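Local coordinates for protein beta-mannosidase (Trichoderma harzianum, PDB 4CVU) that probably hydrolyses terminal beta-D-mannose residues from the non-reducing ends of beta-mannosides, as a fungal member of glycoside hydrolase family 2, at residues A[227-238]-A[250-261]; A[321-329]-A[340-348]. All coordinates share one frame; numbering follows the deposited sequence.

Contact 1 (A[227-238]-A[250-261]). With NAG (2-acetamido-2-deoxy-beta-D-glucopyranose), chain E; MAN (alpha-D-mannopyranose), chain B.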
loop_
_atom_site.group_PDB
_atom_site.type_symbol
_atom_site.label_atom_id
_atom_site.label_comp_id
_atom_site.label_asym_id
_atom_site.label_seq_id
_atom_site.Cartn_x
_atom_site.Cartn_y
_atom_site.Cartn_z
ATOM N N TYR A 227 -3.108 -15.748 -47.517
ATOM C CA TYR A 227 -3.084 -15.568 -46.055
ATOM C C TYR A 227 -4.482 -15.744 -45.448
ATOM O O TYR A 227 -5.439 -15.161 -45.925
ATOM C CB TYR A 227 -2.542 -14.188 -45.689
ATOM C CG TYR A 227 -2.699 -13.918 -44.207
ATOM C CD1 TYR A 227 -1.848 -14.506 -43.285
ATOM C CD2 TYR A 227 -3.738 -13.133 -43.738
ATOM C CE1 TYR A 227 -2.009 -14.296 -41.917
ATOM C CE2 TYR A 227 -3.919 -12.929 -42.382
ATOM C CZ TYR A 227 -3.046 -13.495 -41.474
ATOM O OH TYR A 227 -3.237 -13.265 -40.117
ATOM N N SER A 228 -4.582 -16.523 -44.383
ATOM C CA SER A 228 -5.875 -16.809 -43.757
ATOM C C SER A 228 -6.267 -15.711 -42.754
ATOM O O SER A 228 -5.545 -15.459 -41.797
ATOM C CB SER A 228 -5.818 -18.150 -43.031
ATOM O OG SER A 228 -7.015 -18.363 -42.325
ATOM N N LEU A 229 -7.410 -15.071 -42.980
ATOM C CA LEU A 229 -7.928 -14.059 -42.056
ATOM C C LEU A 229 -8.770 -14.647 -40.934
ATOM O O LEU A 229 -8.602 -14.284 -39.768
ATOM C CB LEU A 229 -8.796 -13.041 -42.807
ATOM C CG LEU A 229 -8.030 -12.016 -43.632
ATOM C CD1 LEU A 229 -8.934 -11.392 -44.674
ATOM C CD2 LEU A 229 -7.396 -10.954 -42.743
ATOM N N ASN A 230 -9.684 -15.536 -41.298
ATOM C CA ASN A 230 -10.751 -16.006 -40.407
ATOM C C ASN A 230 -11.435 -17.232 -41.065
ATOM O O ASN A 230 -11.532 -17.313 -42.292
ATOM C CB ASN A 230 -11.784 -14.888 -40.191
ATOM C CG ASN A 230 -12.771 -15.196 -39.080
ATOM O OD1 ASN A 230 -12.508 -16.032 -38.227
ATOM N ND2 ASN A 230 -13.903 -14.486 -39.063
ATOM N N THR A 231 -11.924 -18.166 -40.253
ATOM C CA THR A 231 -12.485 -19.427 -40.768
ATOM C C THR A 231 -13.728 -19.838 -39.975
ATOM O O THR A 231 -13.661 -20.013 -38.756
ATOM C CB THR A 231 -11.430 -20.543 -40.700
ATOM O OG1 THR A 231 -10.304 -20.212 -41.546
ATOM C CG2 THR A 231 -12.016 -21.881 -41.150
ATOM N N ASP A 232 -14.859 -19.965 -40.670
ATOM C CA ASP A 232 -16.122 -20.400 -40.070
ATOM C C ASP A 232 -16.279 -21.880 -40.367
ATOM O O ASP A 232 -16.404 -22.267 -41.547
ATOM C CB ASP A 232 -17.283 -19.581 -40.640
ATOM C CG ASP A 232 -18.648 -19.928 -39.994
ATOM O OD1 ASP A 232 -18.816 -21.041 -39.420
ATOM O OD2 ASP A 232 -19.579 -19.076 -40.114
ATOM N N ILE A 233 -16.243 -22.704 -39.316
ATOM C CA ILE A 233 -16.581 -24.133 -39.403
ATOM C C ILE A 233 -17.909 -24.306 -38.699
ATOM O O ILE A 233 -18.069 -23.860 -37.514
ATOM C CB ILE A 233 -15.555 -25.043 -38.721
ATOM C CG1 ILE A 233 -14.115 -24.784 -39.232
ATOM C CG2 ILE A 233 -15.926 -26.499 -38.926
ATOM C CD1 ILE A 233 -13.911 -25.041 -40.708
ATOM N N ASP A 234 -18.864 -24.887 -39.407
ATOM C CA ASP A 234 -20.215 -25.096 -38.875
ATOM C C ASP A 234 -20.510 -26.584 -39.014
ATOM O O ASP A 234 -20.662 -27.093 -40.135
ATOM C CB ASP A 234 -21.238 -24.257 -39.638
ATOM C CG ASP A 234 -22.573 -24.124 -38.906
ATOM O OD1 ASP A 234 -22.677 -24.406 -37.672
ATOM O OD2 ASP A 234 -23.535 -23.718 -39.568
ATOM N N ILE A 235 -20.487 -27.283 -37.887
ATOM C CA ILE A 235 -20.827 -28.685 -37.842
ATOM C C ILE A 235 -22.214 -28.800 -37.232
ATOM O O ILE A 235 -22.440 -28.389 -36.083
ATOM C CB ILE A 235 -19.826 -29.490 -37.033
ATOM C CG1 ILE A 235 -18.438 -29.365 -37.673
ATOM C CG2 ILE A 235 -20.257 -30.933 -37.019
ATOM C CD1 ILE A 235 -17.341 -30.030 -36.891
ATOM N N PHE A 236 -23.144 -29.309 -38.024
ATOM C CA PHE A 236 -24.546 -29.417 -37.621
ATOM C C PHE A 236 -25.150 -30.720 -38.160
ATOM O O PHE A 236 -24.524 -31.410 -38.963
ATOM C CB PHE A 236 -25.351 -28.209 -38.109
ATOM C CG PHE A 236 -25.223 -27.937 -39.577
ATOM C CD1 PHE A 236 -24.088 -27.312 -40.097
ATOM C CD2 PHE A 236 -26.235 -28.308 -40.447
ATOM C CE1 PHE A 236 -23.974 -27.068 -41.438
ATOM C CE2 PHE A 236 -26.123 -28.076 -41.802
ATOM C CZ PHE A 236 -24.984 -27.462 -42.300
ATOM N N ARG A 237 -26.348 -31.055 -37.686
ATOM C CA ARG A 237 -27.075 -32.205 -38.205
ATOM C C ARG A 237 -27.767 -31.774 -39.480
ATOM O O ARG A 237 -28.240 -30.634 -39.608
ATOM C CB ARG A 237 -28.111 -32.706 -37.186
ATOM C CG ARG A 237 -27.533 -33.293 -35.891
ATOM C CD ARG A 237 -27.073 -34.725 -36.075
ATOM N NE ARG A 237 -26.544 -35.326 -34.854
ATOM C CZ ARG A 237 -26.226 -36.616 -34.712
ATOM N NH1 ARG A 237 -26.397 -37.470 -35.718
ATOM N NH2 ARG A 237 -25.745 -37.071 -33.559
ATOM N N LYS A 238 -27.851 -32.687 -40.431
ATOM C CA LYS A 238 -28.481 -32.353 -41.683
ATOM C C LYS A 238 -29.941 -31.930 -41.431
ATOM O O LYS A 238 -30.663 -32.556 -40.661
ATOM C CB LYS A 238 -28.399 -33.532 -42.643
ATOM C CG LYS A 238 -28.673 -33.141 -44.076
ATOM C CD LYS A 238 -27.996 -34.073 -45.071
ATOM C CE LYS A 238 -28.282 -33.614 -46.498
ATOM N NZ LYS A 238 -27.894 -32.171 -46.678
ATOM N N ALA A 250 -29.642 -38.107 -37.879
ATOM C CA ALA A 250 -29.249 -37.627 -39.184
ATOM C C ALA A 250 -27.743 -37.509 -39.349
ATOM O O ALA A 250 -27.016 -37.444 -38.367
ATOM C CB ALA A 250 -29.914 -36.286 -39.465
ATOM N N PRO A 251 -27.271 -37.494 -40.603
ATOM C CA PRO A 251 -25.827 -37.319 -40.835
ATOM C C PRO A 251 -25.285 -35.926 -40.455
ATOM O O PRO A 251 -26.030 -34.943 -40.433
ATOM C CB PRO A 251 -25.664 -37.577 -42.347
ATOM C CG PRO A 251 -27.031 -37.461 -42.931
ATOM C CD PRO A 251 -28.012 -37.778 -41.846
ATOM N N TRP A 252 -23.992 -35.867 -40.167
ATOM C CA TRP A 252 -23.333 -34.590 -39.851
ATOM C C TRP A 252 -22.975 -33.873 -41.145
ATOM O O TRP A 252 -22.552 -34.512 -42.097
ATOM C CB TRP A 252 -22.070 -34.825 -39.020
ATOM C CG TRP A 252 -22.349 -35.243 -37.624
ATOM C CD1 TRP A 252 -22.226 -36.497 -37.098
ATOM C CD2 TRP A 252 -22.796 -34.404 -36.560
ATOM N NE1 TRP A 252 -22.571 -36.488 -35.762
ATOM C CE2 TRP A 252 -22.937 -35.216 -35.414
ATOM C CE3 TRP A 252 -23.103 -33.041 -36.466
ATOM C CZ2 TRP A 252 -23.360 -34.707 -34.188
ATOM C CZ3 TRP A 252 -23.527 -32.542 -35.247
ATOM C CH2 TRP A 252 -23.655 -33.366 -34.126
ATOM N N VAL A 253 -23.187 -32.562 -41.201
ATOM C CA VAL A 253 -22.661 -31.759 -42.288
ATOM C C VAL A 253 -21.565 -30.891 -41.696
ATOM O O VAL A 253 -21.786 -30.226 -40.671
ATOM C CB VAL A 253 -23.722 -30.863 -42.941
ATOM C CG1 VAL A 253 -23.111 -30.071 -44.100
ATOM C CG2 VAL A 253 -24.909 -31.681 -43.427
ATOM N N VAL A 254 -20.380 -30.955 -42.294
ATOM C CA VAL A 254 -19.265 -30.086 -41.968
ATOM C C VAL A 254 -19.135 -29.030 -43.059
ATOM O O VAL A 254 -18.829 -29.352 -44.189
ATOM C CB VAL A 254 -17.962 -30.879 -41.886
ATOM C CG1 VAL A 254 -16.776 -29.965 -41.571
ATOM C CG2 VAL A 254 -18.085 -31.995 -40.848
ATOM N N ASN A 255 -19.397 -27.770 -42.719
ATOM C CA ASN A 255 -19.295 -26.667 -43.645
ATOM C C ASN A 255 -18.095 -25.791 -43.297
ATOM O O ASN A 255 -17.925 -25.425 -42.148
ATOM C CB ASN A 255 -20.580 -25.841 -43.582
ATOM C CG ASN A 255 -20.702 -24.840 -44.716
ATOM O OD1 ASN A 255 -20.049 -24.954 -45.755
ATOM N ND2 ASN A 255 -21.559 -23.846 -44.511
ATOM N N ALA A 256 -17.273 -25.462 -44.280
ATOM C CA ALA A 256 -16.053 -24.725 -44.045
ATOM C C ALA A 256 -16.007 -23.535 -44.964
ATOM O O ALA A 256 -15.986 -23.694 -46.157
ATOM C CB ALA A 256 -14.844 -25.606 -44.279
ATOM N N SER A 257 -15.975 -22.335 -44.397
ATOM C CA SER A 257 -15.936 -21.096 -45.152
ATOM C C SER A 257 -14.711 -20.286 -44.700
ATOM O O SER A 257 -14.562 -19.950 -43.501
ATOM C CB SER A 257 -17.243 -20.322 -44.940
ATOM O OG SER A 257 -17.295 -19.183 -45.772
ATOM N N LEU A 258 -13.824 -19.993 -45.637
ATOM C CA LEU A 258 -12.524 -19.384 -45.305
ATOM C C LEU A 258 -12.357 -17.975 -45.876
ATOM O O LEU A 258 -12.483 -17.793 -47.092
ATOM C CB LEU A 258 -11.401 -20.249 -45.862
ATOM C CG LEU A 258 -10.961 -21.478 -45.058
ATOM C CD1 LEU A 258 -11.970 -22.611 -45.104
ATOM C CD2 LEU A 258 -9.611 -21.957 -45.611
ATOM N N ASP A 259 -12.046 -17.003 -45.008
ATOM C CA ASP A 259 -11.699 -15.646 -45.424
ATOM C C ASP A 259 -10.176 -15.536 -45.599
ATOM O O ASP A 259 -9.431 -16.173 -44.865
ATOM C CB ASP A 259 -12.190 -14.617 -44.395
ATOM C CG ASP A 259 -13.696 -14.698 -44.163
ATOM O OD1 ASP A 259 -14.417 -14.933 -45.142
ATOM O OD2 ASP A 259 -14.158 -14.551 -42.997
ATOM N N PHE A 260 -9.724 -14.734 -46.567
ATOM C CA PHE A 260 -8.292 -14.670 -46.914
ATOM C C PHE A 260 -7.878 -13.360 -47.612
ATOM O O PHE A 260 -8.718 -12.566 -48.017
ATOM C CB PHE A 260 -7.918 -15.879 -47.792
ATOM C CG PHE A 260 -8.710 -15.965 -49.090
ATOM C CD1 PHE A 260 -8.296 -15.288 -50.229
ATOM C CD2 PHE A 260 -9.889 -16.696 -49.154
ATOM C CE1 PHE A 260 -9.047 -15.341 -51.414
ATOM C CE2 PHE A 260 -10.640 -16.748 -50.322
ATOM C CZ PHE A 260 -10.227 -16.072 -51.455
ATOM N N LEU A 261 -6.572 -13.134 -47.690
ATOM C CA LEU A 261 -5.970 -12.186 -48.623
ATOM C C LEU A 261 -4.993 -12.994 -49.541
ATOM O O LEU A 261 -4.494 -14.003 -49.099
ATOM C CB LEU A 261 -5.197 -11.113 -47.843
ATOM C CG LEU A 261 -5.897 -10.367 -46.700
ATOM C CD1 LEU A 261 -4.889 -9.716 -45.761
ATOM C CD2 LEU A 261 -6.891 -9.326 -47.194
HETATM C C1 NAG E . -21.817 -22.760 -45.433
HETATM C C2 NAG E . -23.211 -22.789 -46.058
HETATM C C3 NAG E . -23.375 -21.604 -46.986
HETATM C C4 NAG E . -23.121 -20.294 -46.215
HETATM C C5 NAG E . -21.770 -20.382 -45.506
HETATM C C6 NAG E . -21.449 -19.225 -44.563
HETATM C C7 NAG E . -24.205 -25.010 -46.334
HETATM C C8 NAG E . -24.262 -26.266 -47.156
HETATM N N2 NAG E . -23.384 -24.058 -46.756
HETATM O O3 NAG E . -24.688 -21.631 -47.489
HETATM O O4 NAG E . -23.097 -19.198 -47.108
HETATM O O5 NAG E . -21.687 -21.549 -44.730
HETATM O O6 NAG E . -20.098 -19.376 -44.156
HETATM O O7 NAG E . -24.909 -24.910 -45.333
HETATM C C1 MAN B . -19.137 -10.234 -46.214
HETATM C C2 MAN B . -18.044 -9.556 -47.011
HETATM C C3 MAN B . -17.445 -10.555 -47.992
HETATM C C4 MAN B . -17.070 -11.870 -47.282
HETATM C C5 MAN B . -18.159 -12.367 -46.345
HETATM C C6 MAN B . -17.680 -13.554 -45.515
HETATM O O2 MAN B . -17.019 -9.114 -46.130
HETATM O O3 MAN B . -16.279 -9.992 -48.559
HETATM O O4 MAN B . -16.866 -12.908 -48.220
HETATM O O5 MAN B . -18.600 -11.350 -45.514
HETATM O O6 MAN B . -16.526 -13.257 -44.763
HETATM O O HOH W 1 -9.119 -18.555 -43.763
HETATM O O HOH W 2 -14.132 -12.537 -41.197
HETATM O O HOH W 3 -23.079 -22.804 -42.109
#
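Arg237 lies over the six-membered ring of Trp252. Its CD sits 4.0 Å from the ring centroid, almost exactly on the normal, in a CH-pi contact, and NE comes within 3.3 Å of Trp252 CZ2. The bend at chi2 (-81°) turns the guanidinium back over the indole, the two planes 33° apart, and NH1 donates to Ala250 O at 2.7 Å, within both the guanidinium and the carbonyl plane. A leucine in place of Arg237 would probably leave the Ala250 carbonyl without this donor and part of the indole face uncovered. Next along, Ile235 CG2 presses on Trp252 CE3 (3.6 Å), and Ile233 CD1 on Ala256 CB. These strands pair as an antiparallel hairpin at the edge of the Ig-like sandwich domain of family 2 enzymes, and their apolar face packs inward on strands 324-332 and 340-346. A beta bulge interrupts the ladder where Leu229 N and Asn230 O both bond to the backbone of Asp259. The contact is looser toward solvent at Tyr227, Ser228 and Leu229 and at Lys238. The opposite face is largely polar: Asn255 ND2 carries an N-linked NAG, Asp259 OD1 accepts from O6 of a mannose at 2.7 Å, and Arg473 forms a salt bridge with this carboxylate. On the same face, nearer Arg237, Val253 CB sits over one side of the Phe236 ring, 4.0 Å from its centroid.

Contact 2 (A[321-329]-A[340-348]); sequences QQLYNITVS and LVSQRRVGF
With chi1 at 175°, Ile326 carries CG2 between its backbone N and carbonyl carbon, from where it meets Val346 CG1 at 3.6 Å. In Arg345 the chain runs extended to CD and then bends at chi3 (68°), bringing one face of the guanidinium against Leu323 CD1, which sits near its rim, 3.6 Å from Arg345 NE. The far end of that group bonds to Glu438. Asn325 OD1 rests against the Arg345 aliphatic stem, 3.5 Å from CG. The two strands form a beta hairpin at the edge of the Ig-like domain's sheet, the backbones of Tyr324, Ile326 and Val328 exchanging paired bonds with those of Val346, Arg344 and Ser342. Next to the Tyr324-Val346 pair, Tyr324 CD2 meets the edge of the Phe348 ring, 3.6 Å from CD1, with the planes 82° apart, and the tyrosine hydroxyl bonds to the backbone N of Lys311. A water bridges the two segments, donating to Gln322 O (2.9 Å) and accepting from Phe348 N. A side chain at Gly347 would probably press on Leu323 CD2. On the opposite face from Asn325 and Arg345, Ser342 OG hydrogen-bonds to Thr231 OG1.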
loop_
_atom_site.group_PDB
_atom_site.type_symbol
_atom_site.label_atom_id
_atom_site.label_comp_id
_atom_site.label_asym_id
_atom_site.label_seq_id
_atom_site.Cartn_x
_atom_site.Cartn_y
_atom_site.Cartn_z
ATOM N N GLN A 321 -15.097 -35.147 -23.542
ATOM C CA GLN A 321 -14.931 -33.910 -24.262
ATOM C C GLN A 321 -14.199 -34.189 -25.575
ATOM O O GLN A 321 -13.143 -33.643 -25.852
ATOM C CB GLN A 321 -14.223 -32.868 -23.379
ATOM C CG GLN A 321 -15.151 -32.345 -22.281
ATOM C CD GLN A 321 -15.415 -33.378 -21.212
ATOM O OE1 GLN A 321 -14.471 -33.894 -20.623
ATOM N NE2 GLN A 321 -16.684 -33.676 -20.948
ATOM N N GLN A 322 -14.812 -35.040 -26.394
ATOM C CA GLN A 322 -14.222 -35.456 -27.661
ATOM C C GLN A 322 -14.073 -34.281 -28.614
ATOM O O GLN A 322 -15.049 -33.622 -28.956
ATOM C CB GLN A 322 -15.096 -36.523 -28.321
ATOM C CG GLN A 322 -14.490 -37.123 -29.584
ATOM C CD GLN A 322 -13.286 -38.007 -29.287
ATOM O OE1 GLN A 322 -13.388 -38.971 -28.526
ATOM N NE2 GLN A 322 -12.141 -37.686 -29.899
ATOM N N LEU A 323 -12.851 -34.049 -29.054
ATOM C CA LEU A 323 -12.581 -32.996 -30.018
ATOM C C LEU A 323 -11.804 -33.589 -31.187
ATOM O O LEU A 323 -11.181 -34.630 -31.037
ATOM C CB LEU A 323 -11.779 -31.843 -29.377
ATOM C CG LEU A 323 -12.555 -31.133 -28.270
ATOM C CD1 LEU A 323 -11.633 -30.177 -27.548
ATOM C CD2 LEU A 323 -13.792 -30.406 -28.821
ATOM N N TYR A 324 -11.818 -32.877 -32.315
ATOM C CA TYR A 324 -11.094 -33.282 -33.496
ATOM C C TYR A 324 -10.400 -32.086 -34.122
ATOM O O TYR A 324 -10.928 -30.988 -34.075
ATOM C CB TYR A 324 -12.070 -33.893 -34.528
ATOM C CG TYR A 324 -12.729 -35.196 -34.123
ATOM C CD1 TYR A 324 -12.090 -36.414 -34.337
ATOM C CD2 TYR A 324 -14.021 -35.225 -33.598
ATOM C CE1 TYR A 324 -12.690 -37.618 -33.993
ATOM C CE2 TYR A 324 -14.626 -36.412 -33.249
ATOM C CZ TYR A 324 -13.962 -37.613 -33.457
ATOM O OH TYR A 324 -14.557 -38.792 -33.110
ATOM N N ASN A 325 -9.238 -32.307 -34.725
ATOM C CA ASN A 325 -8.618 -31.304 -35.579
ATOM C C ASN A 325 -9.095 -31.457 -37.034
ATOM O O ASN A 325 -9.092 -32.553 -37.577
ATOM C CB ASN A 325 -7.091 -31.373 -35.489
ATOM C CG ASN A 325 -6.559 -30.922 -34.114
ATOM O OD1 ASN A 325 -7.281 -30.298 -33.327
ATOM N ND2 ASN A 325 -5.287 -31.212 -33.832
ATOM N N ILE A 326 -9.519 -30.354 -37.636
ATOM C CA ILE A 326 -9.918 -30.306 -39.020
ATOM C C ILE A 326 -8.989 -29.330 -39.701
ATOM O O ILE A 326 -8.971 -28.140 -39.359
ATOM C CB ILE A 326 -11.412 -29.925 -39.217
ATOM C CG1 ILE A 326 -11.749 -29.766 -40.711
ATOM C CG2 ILE A 326 -11.789 -28.650 -38.498
ATOM C CD1 ILE A 326 -13.239 -29.686 -41.010
ATOM N N THR A 327 -8.194 -29.853 -40.641
ATOM C CA THR A 327 -7.341 -29.037 -41.491
ATOM C C THR A 327 -7.994 -28.951 -42.872
ATOM O O THR A 327 -8.338 -29.981 -43.476
ATOM C CB THR A 327 -5.919 -29.628 -41.594
ATOM O OG1 THR A 327 -5.354 -29.753 -40.284
ATOM C CG2 THR A 327 -5.009 -28.752 -42.436
ATOM N N VAL A 328 -8.172 -27.722 -43.360
ATOM C CA VAL A 328 -8.844 -27.453 -44.633
ATOM C C VAL A 328 -7.849 -26.847 -45.601
ATOM O O VAL A 328 -7.282 -25.807 -45.308
ATOM C CB VAL A 328 -10.003 -26.447 -44.460
ATOM C CG1 VAL A 328 -10.676 -26.167 -45.796
ATOM C CG2 VAL A 328 -11.025 -26.947 -43.456
ATOM N N SER A 329 -7.652 -27.480 -46.757
ATOM C CA SER A 329 -6.720 -26.986 -47.777
ATOM C C SER A 329 -7.468 -26.538 -49.039
ATOM O O SER A 329 -8.393 -27.216 -49.503
ATOM C CB SER A 329 -5.692 -28.067 -48.148
ATOM O OG SER A 329 -5.027 -28.574 -47.000
ATOM N N LEU A 340 -3.869 -22.134 -49.724
ATOM C CA LEU A 340 -4.505 -21.681 -48.466
ATOM C C LEU A 340 -4.812 -22.887 -47.577
ATOM O O LEU A 340 -5.493 -23.809 -47.987
ATOM C CB LEU A 340 -5.787 -20.891 -48.759
ATOM C CG LEU A 340 -6.630 -20.374 -47.602
ATOM C CD1 LEU A 340 -5.839 -19.361 -46.773
ATOM C CD2 LEU A 340 -7.907 -19.741 -48.123
ATOM N N VAL A 341 -4.289 -22.877 -46.359
ATOM C CA VAL A 341 -4.492 -23.959 -45.399
ATOM C C VAL A 341 -4.972 -23.352 -44.082
ATOM O O VAL A 341 -4.461 -22.328 -43.653
ATOM C CB VAL A 341 -3.185 -24.747 -45.192
ATOM C CG1 VAL A 341 -3.383 -25.908 -44.227
ATOM C CG2 VAL A 341 -2.669 -25.265 -46.520
ATOM N N SER A 342 -5.980 -23.944 -43.466
ATOM C CA SER A 342 -6.524 -23.431 -42.193
ATOM C C SER A 342 -6.828 -24.609 -41.295
ATOM O O SER A 342 -7.340 -25.620 -41.763
ATOM C CB SER A 342 -7.810 -22.644 -42.436
ATOM O OG SER A 342 -8.276 -22.057 -41.241
ATOM N N GLN A 343 -6.508 -24.485 -40.012
ATOM C CA GLN A 343 -6.756 -25.539 -39.048
ATOM C C GLN A 343 -7.509 -25.000 -37.837
ATOM O O GLN A 343 -7.162 -23.966 -37.310
ATOM C CB GLN A 343 -5.436 -26.144 -38.611
ATOM C CG GLN A 343 -5.589 -27.319 -37.671
ATOM C CD GLN A 343 -4.254 -27.960 -37.349
ATOM O OE1 GLN A 343 -3.345 -27.995 -38.192
ATOM N NE2 GLN A 343 -4.122 -28.472 -36.133
ATOM N N ARG A 344 -8.554 -25.708 -37.436
ATOM C CA ARG A 344 -9.289 -25.436 -36.224
ATOM C C ARG A 344 -9.497 -26.721 -35.419
ATOM O O ARG A 344 -9.437 -27.825 -35.963
ATOM C CB ARG A 344 -10.645 -24.811 -36.585
ATOM C CG ARG A 344 -10.562 -23.407 -37.195
ATOM C CD ARG A 344 -9.888 -22.404 -36.275
ATOM N NE ARG A 344 -9.962 -21.031 -36.764
ATOM C CZ ARG A 344 -9.056 -20.436 -37.533
ATOM N NH1 ARG A 344 -7.983 -21.066 -37.941
ATOM N NH2 ARG A 344 -9.228 -19.179 -37.893
ATOM N N ARG A 345 -9.765 -26.581 -34.126
ATOM C CA ARG A 345 -10.179 -27.723 -33.311
ATOM C C ARG A 345 -11.692 -27.653 -33.090
ATOM O O ARG A 345 -12.227 -26.623 -32.704
ATOM C CB ARG A 345 -9.406 -27.773 -31.992
ATOM C CG ARG A 345 -9.734 -29.014 -31.169
ATOM C CD ARG A 345 -8.827 -29.212 -29.962
ATOM N NE ARG A 345 -9.037 -28.187 -28.949
ATOM C CZ ARG A 345 -8.441 -28.127 -27.763
ATOM N NH1 ARG A 345 -7.582 -29.061 -27.389
ATOM N NH2 ARG A 345 -8.739 -27.128 -26.932
ATOM N N VAL A 346 -12.378 -28.749 -33.361
ATOM C CA VAL A 346 -13.844 -28.769 -33.378
ATOM C C VAL A 346 -14.451 -29.932 -32.591
ATOM O O VAL A 346 -13.766 -30.856 -32.213
ATOM C CB VAL A 346 -14.366 -28.813 -34.847
ATOM C CG1 VAL A 346 -13.797 -27.649 -35.640
ATOM C CG2 VAL A 346 -14.007 -30.128 -35.541
ATOM N N GLY A 347 -15.763 -29.883 -32.385
ATOM C CA GLY A 347 -16.509 -30.982 -31.775
ATOM C C GLY A 347 -17.781 -31.285 -32.549
ATOM O O GLY A 347 -18.335 -30.408 -33.237
ATOM N N PHE A 348 -18.226 -32.531 -32.451
ATOM C CA PHE A 348 -19.488 -32.959 -33.003
ATOM C C PHE A 348 -20.492 -33.020 -31.885
ATOM O O PHE A 348 -20.436 -33.908 -31.045
ATOM C CB PHE A 348 -19.354 -34.330 -33.690
ATOM C CG PHE A 348 -18.578 -34.281 -34.960
ATOM C CD1 PHE A 348 -17.195 -34.346 -34.943
ATOM C CD2 PHE A 348 -19.233 -34.162 -36.187
ATOM C CE1 PHE A 348 -16.478 -34.299 -36.135
ATOM C CE2 PHE A 348 -18.529 -34.104 -37.368
ATOM C CZ PHE A 348 -17.151 -34.174 -37.344
HETATM O O HOH W 4 -16.883 -34.536 -31.022
#

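Overall arrangement
Both contacts are antiparallel hairpins of the Ig-like domain, whose strands curl round so that the two hairpins face each other as layers of a sandwich; they supply its outermost strands, 227-237 and 340-346. Contact 1 is the more buried and longer ladder; contact 2 is partly exposed along its Asn325, Thr327 and Gln343 face. Their inner faces meet: Val254 CG1 packs on Ile326 CD1 at 3.6 Å, the Phe348 ring wedges against Ile235 and Trp252, and Thr231 OG1 lies 2.8 Å from Ser342 OG. Away from this shared, mainly apolar interior, contact 1 turns its outer face to glycans, carboxylates and ordered water, whereas contact 2 offers amides, hydroxyls and one arginine, Arg345.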